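Local coordinates for ferric iron-binding protein HitA (Pseudomonas aeruginosa PAO1, PDB 6IWF), which binds ferric iron and probably delivers it for uptake as a bacterial solute-binding protein, and is involved in gallium internalization, at residues 142-147 and 297-302; 136-141 and 170-175; 99-104 and 222-227. One frame throughout, in Å; residues are numbered along the deposited sequence.

Contact 1. Residues 142-147 and 297-302; sequences AFLEQV and EALSLE
In Leu-144, CG sits anti to the backbone N and the chain carries CD1 towards Ala-298, Leu-299 and Glu-302; in Glu-302, CG lies anti to the carbonyl carbon (chi1 -75°), and the extended chain beyond it brings OE1 and OE2 to Phe-143 and Leu-144. These groups belong to a helix-helix crossing in the solute-binding protein fold, between helix 141-154 and the C-terminal helix 296-305. Their short segments run at 102° to each other, with axes 8.7 Å apart at closest approach. The two segments bury 301 Å² between them, and the backbones come nearest at Val-147 and Ala-298, a small residue. Here Val-147 CG1 rests on Ala-298 CB at 3.7 Å, and Ala-298 CB also meets Leu-144 CD1 at 3.7 Å. Leu-144 CD1 also lies 3.5 Å from Leu-299 N, while Leu-301 CD2 reaches Val-147 CG1 from the next turn. No hydrogen bond joins the two segments. Helix 156-169 lends Leu-163, which touches both Phe-143 and Leu-301. The buried Glu-302 carboxylate lies 9° from parallel to the Phe-143 ring and meets it at the edge, near the ring plane, OE1 standing 3.4 Å from CD2.

Contact 2. Residues 136-141 and 170-175; sequences FVPTSG and GSIYTN
A single parallel beta bridge pairs Phe-136, the last residue of strand 134-136, with Ile-172 of strand 171-172. Two backbone bonds define it. Phe-136 N donates to Ser-171 O at 3.0 Å with an N-H...O angle of 156°, and Phe-136 O accepts from Tyr-173 N at 2.9 Å in a straighter bond of 173°. One residue on, the pairing gives way to a CA-H...O contact, Val-137 CA to Tyr-173 O at 3.4 Å. The chain between the two segments is almost wholly helical, through helices 141-154 and 156-169, so the contact closes a beta-alpha-beta crossover with a two-helix connection. On the face carrying Phe-136 and Ile-172 the two side chains lie side by side, pointing the same way, with Phe-136 CE1 3.9 Å from Ile-172 CG1. The ring has CG between the backbone N and the carbonyl carbon (chi1 70°); Gly-170, having no side chain, lets CE1 come within 3.8 Å of its CA. Pro-138 CD sits over one face of this ring, towards the rim, and also packs on Ile-172 CG2. A water donates to Tyr-173 O at 2.7 Å and is hydrogen-bonded to Thr-139 OG1 at 2.8 Å. Val-137 to Ser-140 form a type I turn, and Ser-140, the N-cap of helix 141-154, joins its OG both to Val-137 O, at 2.9 Å, and to Phe-143 N.

Contact 3. Residues 99-104 and 222-227; sequences ITARTR and ALVTVS
Backbone bonds between Arg-102 and Thr-225 form the regular centre of this antiparallel ladder: Arg-102 N donates to Thr-225 O at 2.9 Å, and Thr-225 N returns a bond to Arg-102 O at 3.0 Å. Further bonds run from Arg-104 N to Leu-223 O and, near the other end, from Ile-99 N to Ser-227 O at 2.8 Å. Ala-101/Val-226 and Thr-103/Val-224 are the non-hydrogen-bonded pairs, closed by CA-H...O contacts. The strands, at 151° between their directions, belong to the central antiparallel pair of the periplasmic-binding-protein fold, which in relatives links the two lobes and probably acts as a hinge here.

Polar side chains occupy the face of Thr-100, Arg-102, Thr-225 and Ser-227. Ser-227 OG donates to Thr-100 OG1 at 2.9 Å, and Thr-100 OG1 is in turn hydrogen-bonded to Glu-263. Arg-102 CG lies between its backbone N and carbonyl carbon (chi1 72°), 3.5 Å from Thr-225 OG1; the chain then bends, and NH1 forms a salt bridge with Glu-263. On the face of Ala-101, Thr-103, Val-224 and Val-226, Ala-101 CB meets Val-224 CG1 at 4.0 Å. At the margin, a water donates to Ala-222 O at 2.6 Å and is also bonded to Thr-103 OG1.

How the contacts relate
Helix 141-154 joins the three sites. Contacts 1 and 2, with centres 12 Å apart, meet where Phe-143 CZ lies 3.7 Å from Phe-136 CD2, the ring planes about 55° apart. Contact 1 also touches contact 3 (centres 16 Å apart) through Ala-142 CB and Arg-104 NH1 at 3.5 Å. Contacts 2 and 3 do not touch, their nearest atoms being about 5 Å apart, yet both reach the same mixed sheet. The iron site, without metal in this model, lies nearest contact 3: the Arg-102 side chain is about 4 Å from those of the iron ligands Glu-60 and Tyr-196. In contact 2, the Asn-175 side chain is about 6 Å from that of Tyr-197.

Contact 1. Residues 142-147 and 297-302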
loop_
_atom_site.group_PDB
_atom_site.type_symbol
_atom_site.label_atom_id
_atom_site.label_comp_id
_atom_site.label_asym_id
_atom_site.label_seq_id
_atom_site.Cartn_x
_atom_site.Cartn_y
_atom_site.Cartn_z
ATOM N N ALA A 142 -5.821 0.091 2.219
ATOM C CA ALA A 142 -4.976 -0.836 2.960
ATOM C C ALA A 142 -5.808 -1.764 3.832
ATOM O O ALA A 142 -5.519 -2.959 3.916
ATOM C CB ALA A 142 -3.973 -0.077 3.824
ATOM N N PHE A 143 -6.806 -1.222 4.540
ATOM C CA PHE A 143 -7.650 -2.101 5.340
ATOM C C PHE A 143 -8.479 -3.030 4.453
ATOM O O PHE A 143 -8.742 -4.173 4.835
ATOM C CB PHE A 143 -8.553 -1.290 6.271
ATOM C CG PHE A 143 -9.330 -2.145 7.220
ATOM C CD1 PHE A 143 -8.704 -2.699 8.328
ATOM C CD2 PHE A 143 -10.667 -2.455 6.971
ATOM C CE1 PHE A 143 -9.413 -3.524 9.207
ATOM C CE2 PHE A 143 -11.372 -3.276 7.835
ATOM C CZ PHE A 143 -10.739 -3.818 8.952
ATOM N N LEU A 144 -8.903 -2.563 3.277
ATOM C CA LEU A 144 -9.593 -3.449 2.345
ATOM C C LEU A 144 -8.746 -4.671 2.029
ATOM O O LEU A 144 -9.245 -5.802 2.018
ATOM C CB LEU A 144 -9.940 -2.693 1.066
ATOM C CG LEU A 144 -10.601 -3.547 -0.018
ATOM C CD1 LEU A 144 -11.966 -4.002 0.438
ATOM C CD2 LEU A 144 -10.691 -2.729 -1.301
ATOM N N GLU A 145 -7.455 -4.460 1.766
ATOM C CA GLU A 145 -6.575 -5.595 1.500
ATOM C C GLU A 145 -6.441 -6.487 2.731
ATOM O O GLU A 145 -6.371 -7.717 2.603
ATOM C CB GLU A 145 -5.203 -5.111 1.035
ATOM C CG GLU A 145 -5.131 -5.024 -0.477
ATOM C CD GLU A 145 -3.996 -4.166 -0.963
ATOM O OE1 GLU A 145 -3.040 -4.702 -1.574
ATOM O OE2 GLU A 145 -4.060 -2.946 -0.725
ATOM N N GLN A 146 -6.433 -5.886 3.929
ATOM C CA GLN A 146 -6.412 -6.683 5.156
ATOM C C GLN A 146 -7.619 -7.608 5.218
ATOM O O GLN A 146 -7.501 -8.782 5.580
ATOM C CB GLN A 146 -6.386 -5.771 6.386
ATOM C CG GLN A 146 -6.365 -6.554 7.722
ATOM C CD GLN A 146 -5.067 -7.358 7.889
ATOM O OE1 GLN A 146 -4.094 -6.863 8.468
ATOM N NE2 GLN A 146 -5.049 -8.597 7.385
ATOM N N VAL A 147 -8.798 -7.088 4.890
ATOM C CA VAL A 147 -9.992 -7.928 4.929
ATOM C C VAL A 147 -9.893 -9.048 3.902
ATOM O O VAL A 147 -10.236 -10.206 4.186
ATOM C CB VAL A 147 -11.248 -7.065 4.710
ATOM C CG1 VAL A 147 -12.505 -7.947 4.666
ATOM C CG2 VAL A 147 -11.354 -6.038 5.814
ATOM N N GLU A 297 -14.586 -9.504 -2.915
ATOM C CA GLU A 297 -15.334 -10.121 -1.823
ATOM C C GLU A 297 -15.148 -9.331 -0.533
ATOM O O GLU A 297 -16.093 -9.162 0.247
ATOM C CB GLU A 297 -14.885 -11.575 -1.652
ATOM C CG GLU A 297 -15.859 -12.488 -0.922
ATOM C CD GLU A 297 -15.420 -13.952 -0.973
ATOM O OE1 GLU A 297 -15.935 -14.763 -0.175
ATOM O OE2 GLU A 297 -14.555 -14.294 -1.811
ATOM N N ALA A 298 -13.929 -8.842 -0.297
ATOM C CA ALA A 298 -13.677 -8.004 0.873
ATOM C C ALA A 298 -14.533 -6.740 0.846
ATOM O O ALA A 298 -15.087 -6.335 1.874
ATOM C CB ALA A 298 -12.192 -7.640 0.952
ATOM N N LEU A 299 -14.656 -6.102 -0.324
ATOM C CA LEU A 299 -15.449 -4.881 -0.393
ATOM C C LEU A 299 -16.906 -5.167 -0.068
ATOM O O LEU A 299 -17.542 -4.420 0.685
ATOM C CB LEU A 299 -15.315 -4.245 -1.778
ATOM C CG LEU A 299 -15.837 -2.812 -1.902
ATOM C CD1 LEU A 299 -15.284 -1.909 -0.794
ATOM C CD2 LEU A 299 -15.478 -2.267 -3.286
ATOM N N SER A 300 -17.440 -6.266 -0.603
ATOM C CA SER A 300 -18.829 -6.623 -0.324
ATOM C C SER A 300 -19.044 -6.894 1.156
ATOM O O SER A 300 -20.086 -6.533 1.718
ATOM C CB SER A 300 -19.235 -7.851 -1.137
ATOM O OG SER A 300 -19.351 -7.521 -2.497
ATOM N N LEU A 301 -18.062 -7.529 1.808
ATOM C CA LEU A 301 -18.200 -7.829 3.226
ATOM C C LEU A 301 -18.176 -6.559 4.061
ATOM O O LEU A 301 -18.971 -6.407 4.997
ATOM C CB LEU A 301 -17.085 -8.785 3.655
ATOM C CG LEU A 301 -17.043 -9.127 5.135
ATOM C CD1 LEU A 301 -18.381 -9.712 5.582
ATOM C CD2 LEU A 301 -15.892 -10.101 5.415
ATOM N N GLU A 302 -17.269 -5.637 3.742
ATOM C CA GLU A 302 -17.252 -4.342 4.411
ATOM C C GLU A 302 -18.593 -3.637 4.281
ATOM O O GLU A 302 -19.098 -3.053 5.247
ATOM C CB GLU A 302 -16.161 -3.462 3.817
ATOM C CG GLU A 302 -14.747 -3.822 4.222
ATOM C CD GLU A 302 -13.734 -2.824 3.661
ATOM O OE1 GLU A 302 -12.590 -2.783 4.156
ATOM O OE2 GLU A 302 -14.081 -2.075 2.714
#

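Contact 2. Residues 136-141 and 170-175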
loop_
_atom_site.group_PDB
_atom_site.type_symbol
_atom_site.label_atom_id
_atom_site.label_comp_id
_atom_site.label_asym_id
_atom_site.label_seq_id
_atom_site.Cartn_x
_atom_site.Cartn_y
_atom_site.Cartn_z
ATOM N N PHE A 136 -8.786 1.642 13.985
ATOM C CA PHE A 136 -8.537 1.189 12.628
ATOM C C PHE A 136 -9.246 2.141 11.676
ATOM O O PHE A 136 -10.090 2.940 12.089
ATOM C CB PHE A 136 -8.977 -0.268 12.417
ATOM C CG PHE A 136 -10.481 -0.502 12.436
ATOM C CD1 PHE A 136 -11.236 -0.249 13.567
ATOM C CD2 PHE A 136 -11.110 -1.050 11.334
ATOM C CE1 PHE A 136 -12.612 -0.502 13.587
ATOM C CE2 PHE A 136 -12.480 -1.323 11.341
ATOM C CZ PHE A 136 -13.230 -1.051 12.470
ATOM N N VAL A 137 -8.887 2.038 10.400
ATOM C CA VAL A 137 -9.382 2.923 9.341
ATOM C C VAL A 137 -10.087 2.073 8.294
ATOM O O VAL A 137 -9.466 1.658 7.303
ATOM C CB VAL A 137 -8.239 3.732 8.706
ATOM C CG1 VAL A 137 -8.808 4.728 7.683
ATOM C CG2 VAL A 137 -7.413 4.448 9.787
ATOM N N PRO A 138 -11.370 1.778 8.473
ATOM C CA PRO A 138 -12.019 0.798 7.600
ATOM C C PRO A 138 -12.235 1.293 6.181
ATOM O O PRO A 138 -12.401 0.463 5.281
ATOM C CB PRO A 138 -13.350 0.518 8.319
ATOM C CG PRO A 138 -13.607 1.753 9.135
ATOM C CD PRO A 138 -12.256 2.241 9.561
ATOM N N THR A 139 -12.196 2.602 5.945
ATOM C CA THR A 139 -12.381 3.145 4.607
ATOM C C THR A 139 -11.098 3.174 3.779
ATOM O O THR A 139 -11.134 3.618 2.623
ATOM C CB THR A 139 -12.968 4.558 4.698
ATOM O OG1 THR A 139 -12.049 5.416 5.389
ATOM C CG2 THR A 139 -14.287 4.522 5.431
ATOM N N SER A 140 -9.971 2.710 4.314
ATOM C CA SER A 140 -8.711 2.773 3.586
ATOM C C SER A 140 -8.538 1.560 2.678
ATOM O O SER A 140 -8.979 0.452 2.992
ATOM C CB SER A 140 -7.524 2.869 4.551
ATOM O OG SER A 140 -7.377 1.684 5.323
ATOM N N GLY A 141 -7.892 1.784 1.528
ATOM C CA GLY A 141 -7.583 0.665 0.647
ATOM C C GLY A 141 -6.675 -0.357 1.297
ATOM O O GLY A 141 -6.747 -1.553 0.986
ATOM N N GLY A 170 -14.126 -1.908 17.741
ATOM C CA GLY A 170 -13.013 -1.083 17.329
ATOM C C GLY A 170 -13.383 0.381 17.251
ATOM O O GLY A 170 -14.541 0.750 17.060
ATOM N N SER A 171 -12.375 1.229 17.408
ATOM C CA SER A 171 -12.559 2.668 17.301
ATOM C C SER A 171 -12.279 3.089 15.868
ATOM O O SER A 171 -11.190 2.838 15.343
ATOM C CB SER A 171 -11.655 3.409 18.282
ATOM O OG SER A 171 -11.973 3.037 19.615
ATOM N N ILE A 172 -13.257 3.717 15.231
ATOM C CA ILE A 172 -13.138 4.020 13.812
ATOM C C ILE A 172 -12.468 5.371 13.639
ATOM O O ILE A 172 -12.911 6.385 14.198
ATOM C CB ILE A 172 -14.507 3.976 13.112
ATOM C CG1 ILE A 172 -15.020 2.537 13.068
ATOM C CG2 ILE A 172 -14.382 4.539 11.709
ATOM C CD1 ILE A 172 -16.436 2.408 12.518
ATOM N N TYR A 173 -11.385 5.382 12.871
ATOM C CA TYR A 173 -10.709 6.589 12.428
ATOM C C TYR A 173 -10.904 6.735 10.928
ATOM O O TYR A 173 -11.040 5.745 10.203
ATOM C CB TYR A 173 -9.207 6.546 12.761
ATOM C CG TYR A 173 -8.966 6.729 14.235
ATOM C CD1 TYR A 173 -9.083 5.659 15.112
ATOM C CD2 TYR A 173 -8.705 7.985 14.762
ATOM C CE1 TYR A 173 -8.903 5.834 16.470
ATOM C CE2 TYR A 173 -8.526 8.163 16.115
ATOM C CZ TYR A 173 -8.623 7.089 16.960
ATOM O OH TYR A 173 -8.446 7.278 18.314
ATOM N N THR A 174 -10.959 7.976 10.454
ATOM C CA THR A 174 -11.128 8.187 9.027
ATOM C C THR A 174 -9.809 8.416 8.312
ATOM O O THR A 174 -9.798 8.525 7.083
ATOM C CB THR A 174 -12.089 9.359 8.767
ATOM O OG1 THR A 174 -11.573 10.542 9.369
ATOM C CG2 THR A 174 -13.461 9.068 9.378
ATOM N N ASN A 175 -8.690 8.429 9.043
ATOM C CA ASN A 175 -7.403 8.819 8.489
ATOM C C ASN A 175 -6.307 8.062 9.230
ATOM O O ASN A 175 -6.334 8.002 10.460
ATOM C CB ASN A 175 -7.218 10.341 8.643
ATOM C CG ASN A 175 -5.994 10.857 7.940
ATOM O OD1 ASN A 175 -4.870 10.567 8.342
ATOM N ND2 ASN A 175 -6.201 11.642 6.882
HETATM O O HOH W 1 -12.648 5.177 8.141
#

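Contact 3. Residues 99-104 and 222-227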
loop_
_atom_site.group_PDB
_atom_site.type_symbol
_atom_site.label_atom_id
_atom_site.label_comp_id
_atom_site.label_asym_id
_atom_site.label_seq_id
_atom_site.Cartn_x
_atom_site.Cartn_y
_atom_site.Cartn_z
ATOM N N ILE A 99 6.539 -1.491 -7.152
ATOM C CA ILE A 99 7.555 -0.464 -6.943
ATOM C C ILE A 99 8.117 -0.525 -5.532
ATOM O O ILE A 99 9.334 -0.518 -5.343
ATOM C CB ILE A 99 7.000 0.943 -7.250
ATOM C CG1 ILE A 99 6.418 1.010 -8.668
ATOM C CG2 ILE A 99 8.079 1.987 -7.058
ATOM C CD1 ILE A 99 7.402 0.610 -9.759
ATOM N N THR A 100 7.241 -0.548 -4.524
ATOM C CA THR A 100 7.647 -0.754 -3.139
ATOM C C THR A 100 6.676 -1.722 -2.488
ATOM O O THR A 100 5.577 -1.956 -2.988
ATOM C CB THR A 100 7.661 0.535 -2.307
ATOM O OG1 THR A 100 6.324 1.036 -2.179
ATOM C CG2 THR A 100 8.580 1.610 -2.930
ATOM N N ALA A 101 7.099 -2.290 -1.362
ATOM C CA ALA A 101 6.234 -3.114 -0.529
ATOM C C ALA A 101 6.187 -2.525 0.874
ATOM O O ALA A 101 7.116 -1.850 1.315
ATOM C CB ALA A 101 6.717 -4.580 -0.452
ATOM N N ARG A 102 5.080 -2.761 1.568
ATOM C CA ARG A 102 4.914 -2.297 2.939
ATOM C C ARG A 102 4.294 -3.427 3.744
ATOM O O ARG A 102 3.808 -4.412 3.181
ATOM C CB ARG A 102 3.985 -1.095 3.011
ATOM C CG ARG A 102 2.594 -1.590 2.741
ATOM C CD ARG A 102 1.755 -0.674 1.976
ATOM N NE ARG A 102 2.354 -0.244 0.725
ATOM C CZ ARG A 102 1.873 0.792 0.056
ATOM N NH1 ARG A 102 2.427 1.178 -1.071
ATOM N NH2 ARG A 102 0.822 1.444 0.547
ATOM N N THR A 103 4.235 -3.255 5.063
ATOM C CA THR A 103 3.675 -4.303 5.909
ATOM C C THR A 103 2.699 -3.722 6.921
ATOM O O THR A 103 2.903 -2.620 7.443
ATOM C CB THR A 103 4.797 -5.104 6.640
ATOM O OG1 THR A 103 4.215 -6.177 7.399
ATOM C CG2 THR A 103 5.638 -4.225 7.567
ATOM N N ARG A 104 1.641 -4.475 7.203
ATOM C CA ARG A 104 0.757 -4.116 8.300
ATOM C C ARG A 104 1.464 -4.349 9.627
ATOM O O ARG A 104 2.278 -5.269 9.771
ATOM C CB ARG A 104 -0.539 -4.936 8.243
ATOM C CG ARG A 104 -1.274 -4.824 6.904
ATOM C CD ARG A 104 -1.981 -3.519 6.786
ATOM N NE ARG A 104 -3.070 -3.375 7.754
ATOM C CZ ARG A 104 -3.771 -2.252 7.861
ATOM N NH1 ARG A 104 -3.478 -1.230 7.061
ATOM N NH2 ARG A 104 -4.749 -2.145 8.741
ATOM N N ALA A 222 0.089 -9.676 9.586
ATOM C CA ALA A 222 1.458 -9.496 9.108
ATOM C C ALA A 222 1.513 -9.350 7.584
ATOM O O ALA A 222 2.584 -9.478 6.981
ATOM C CB ALA A 222 2.332 -10.669 9.580
ATOM N N LEU A 223 0.371 -9.046 6.968
ATOM C CA LEU A 223 0.242 -8.944 5.522
ATOM C C LEU A 223 1.232 -7.946 4.932
ATOM O O LEU A 223 1.388 -6.831 5.439
ATOM C CB LEU A 223 -1.183 -8.515 5.185
ATOM C CG LEU A 223 -1.512 -8.346 3.710
ATOM C CD1 LEU A 223 -1.491 -9.697 3.007
ATOM C CD2 LEU A 223 -2.895 -7.633 3.542
ATOM N N VAL A 224 1.886 -8.352 3.847
ATOM C CA VAL A 224 2.716 -7.464 3.041
ATOM C C VAL A 224 1.958 -7.183 1.748
ATOM O O VAL A 224 1.425 -8.112 1.124
ATOM C CB VAL A 224 4.095 -8.095 2.774
ATOM C CG1 VAL A 224 4.838 -7.367 1.643
ATOM C CG2 VAL A 224 4.906 -8.115 4.063
ATOM N N THR A 225 1.904 -5.912 1.349
ATOM C CA THR A 225 1.263 -5.499 0.104
ATOM C C THR A 225 2.216 -4.625 -0.708
ATOM O O THR A 225 3.211 -4.111 -0.198
ATOM C CB THR A 225 -0.046 -4.725 0.352
ATOM O OG1 THR A 225 0.215 -3.556 1.132
ATOM C CG2 THR A 225 -1.058 -5.601 1.101
ATOM N N VAL A 226 1.909 -4.443 -1.991
ATOM C CA VAL A 226 2.811 -3.714 -2.881
ATOM C C VAL A 226 2.099 -2.505 -3.479
ATOM O O VAL A 226 0.894 -2.552 -3.760
ATOM C CB VAL A 226 3.379 -4.618 -3.996
ATOM C CG1 VAL A 226 3.889 -5.952 -3.424
ATOM C CG2 VAL A 226 2.348 -4.871 -5.062
ATOM N N SER A 227 2.841 -1.415 -3.642
ATOM C CA SER A 227 2.440 -0.329 -4.517
ATOM C C SER A 227 2.961 -0.634 -5.913
ATOM O O SER A 227 3.948 -1.345 -6.079
ATOM C CB SER A 227 3.001 1.014 -4.058
ATOM O OG SER A 227 4.391 1.078 -4.310
HETATM O O HOH W 2 0.590 -3.939 3.882
HETATM O O HOH W 3 4.872 -8.789 8.119
#